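Local atomic coordinates of KLLA0E08119p (Kluyveromyces lactis, PDB entry 3VA7), a protein that is the urea carboxylase part of a bifunctional enzyme, probably carboxylating urea at the expense of ATP with biotin as the carboxyl carrier. Residues F678-I683 / P818-P823. Numbering follows the deposited sequence.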
# COMPACT_ATOMS: atom_id res chain seq x y z
N PHE A 678 -28.93 19.50 18.64
CA PHE A 678 -30.00 18.50 18.87
C PHE A 678 -31.09 18.95 19.88
O PHE A 678 -30.80 19.60 20.88
CB PHE A 678 -29.42 17.23 19.45
CG PHE A 678 -28.43 16.53 18.58
CD1 PHE A 678 -27.07 16.84 18.67
CD2 PHE A 678 -28.84 15.53 17.68
CE1 PHE A 678 -26.14 16.19 17.90
CE2 PHE A 678 -27.92 14.87 16.90
CZ PHE A 678 -26.56 15.19 17.01
N LYS A 679 -32.34 18.56 19.67
CA LYS A 679 -33.31 18.79 20.73
C LYS A 679 -32.95 18.01 22.00
O LYS A 679 -32.49 16.85 21.91
CB LYS A 679 -34.74 18.47 20.29
CG LYS A 679 -35.35 19.64 19.55
CD LYS A 679 -36.66 19.27 18.87
CE LYS A 679 -37.05 20.37 17.85
NZ LYS A 679 -36.34 21.70 18.19
N GLU A 680 -33.15 18.66 23.16
CA GLU A 680 -33.12 18.04 24.50
C GLU A 680 -33.59 16.59 24.52
O GLU A 680 -32.82 15.72 24.90
CB GLU A 680 -34.01 18.82 25.48
CG GLU A 680 -33.28 19.79 26.43
CD GLU A 680 -32.45 19.05 27.45
OE1 GLU A 680 -31.23 19.37 27.63
OE2 GLU A 680 -33.05 18.10 28.04
N GLU A 681 -34.83 16.33 24.11
CA GLU A 681 -35.36 14.95 24.22
C GLU A 681 -34.56 13.96 23.40
O GLU A 681 -34.32 12.82 23.83
CB GLU A 681 -36.88 14.81 24.00
CG GLU A 681 -37.48 15.50 22.80
CD GLU A 681 -38.85 14.90 22.41
OE1 GLU A 681 -39.65 15.63 21.76
OE2 GLU A 681 -39.14 13.70 22.74
N TYR A 682 -34.10 14.40 22.23
CA TYR A 682 -33.29 13.50 21.42
C TYR A 682 -31.97 13.08 22.11
O TYR A 682 -31.59 11.89 22.06
CB TYR A 682 -33.11 13.93 19.96
CG TYR A 682 -32.43 12.82 19.25
CD1 TYR A 682 -33.12 11.63 18.96
CD2 TYR A 682 -31.07 12.89 18.95
CE1 TYR A 682 -32.49 10.57 18.35
CE2 TYR A 682 -30.41 11.80 18.34
CZ TYR A 682 -31.13 10.64 18.04
OH TYR A 682 -30.48 9.60 17.43
N ILE A 683 -31.30 14.04 22.76
CA ILE A 683 -30.17 13.72 23.65
C ILE A 683 -30.51 12.69 24.75
O ILE A 683 -29.75 11.73 24.99
CB ILE A 683 -29.59 14.98 24.33
CG1 ILE A 683 -29.31 16.07 23.27
CG2 ILE A 683 -28.38 14.60 25.15
CD1 ILE A 683 -28.66 17.40 23.83
N PRO A 818 -25.02 10.23 36.41
CA PRO A 818 -26.49 10.10 36.52
C PRO A 818 -27.24 10.52 35.27
O PRO A 818 -28.29 9.95 34.95
CB PRO A 818 -26.86 11.06 37.68
CG PRO A 818 -25.57 11.82 38.03
CD PRO A 818 -24.45 10.93 37.57
N LYS A 819 -26.71 11.52 34.58
CA LYS A 819 -27.32 12.09 33.37
C LYS A 819 -26.21 12.64 32.44
O LYS A 819 -25.15 13.06 32.88
CB LYS A 819 -28.26 13.21 33.80
CG LYS A 819 -28.89 14.00 32.67
CD LYS A 819 -29.98 14.93 33.20
CE LYS A 819 -31.11 15.13 32.16
NZ LYS A 819 -30.87 16.28 31.23
N TYR A 820 -26.45 12.67 31.15
CA TYR A 820 -25.48 13.27 30.24
C TYR A 820 -25.18 14.67 30.73
O TYR A 820 -26.06 15.34 31.27
CB TYR A 820 -26.01 13.32 28.79
CG TYR A 820 -27.26 14.10 28.67
CD1 TYR A 820 -27.23 15.48 28.52
CD2 TYR A 820 -28.50 13.46 28.69
CE1 TYR A 820 -28.44 16.24 28.39
CE2 TYR A 820 -29.71 14.18 28.57
CZ TYR A 820 -29.66 15.56 28.42
OH TYR A 820 -30.85 16.24 28.32
N GLU A 821 -23.95 15.11 30.53
CA GLU A 821 -23.58 16.43 30.91
C GLU A 821 -23.42 17.31 29.66
O GLU A 821 -23.47 16.81 28.53
CB GLU A 821 -22.32 16.37 31.74
CG GLU A 821 -21.10 16.01 30.95
CD GLU A 821 -19.86 15.81 31.80
OE1 GLU A 821 -18.86 15.32 31.24
OE2 GLU A 821 -19.89 16.13 33.04
N ASN A 822 -23.21 18.61 29.89
CA ASN A 822 -23.00 19.60 28.85
C ASN A 822 -21.60 19.53 28.24
O ASN A 822 -20.62 19.66 28.95
CB ASN A 822 -23.22 20.95 29.47
CG ASN A 822 -23.25 22.03 28.47
OD1 ASN A 822 -22.45 22.06 27.55
ND2 ASN A 822 -24.18 22.95 28.63
N PRO A 823 -21.48 19.34 26.92
CA PRO A 823 -20.14 19.17 26.36
C PRO A 823 -19.38 20.48 26.21
O PRO A 823 -18.16 20.49 25.91
CB PRO A 823 -20.41 18.61 24.97
CG PRO A 823 -21.79 19.09 24.61
CD PRO A 823 -22.54 19.34 25.89
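Tyr820 lays its ring against Ile683 and brings its hydroxyl up to Glu680. From CB, which points at segment 678-683, the chain turns so that CG sits between the backbone N and the carbonyl carbon (chi1 59°). The six ring carbons are then almost equally distant from Ile683 CG2, which stands 3.4 Å from the Tyr820 ring centroid and 2° off the ring normal, a CH-pi contact over the centre of the face. On the opposite face, Lys819 CG lies 4.0 Å above the Tyr820 ring plane, nearer the ring's edge than its centre. The contact joins helix 680-688, within the carboxyltransferase subdomain A and B region, to the loop that leads into strand 824-828. Beyond CZ, Tyr820 OH approaches the Glu680 carboxylate, 2.9 Å from OE2 at an angle poor for a hydrogen bond to that oxygen, and 3.2 Å from OE1, which lies near the ring plane. The same OH takes a weak hydrogen bond from Lys819 NZ. Replacing Tyr820 with an alanine would probably uncover Ile683 CG2 and leave the Lys819 ammonium without its hydroxyl acceptor. Glu680 OE2 and Lys819 NZ, 4.3 Å apart, are too distant for a salt bridge, though the opposite charges probably still attract.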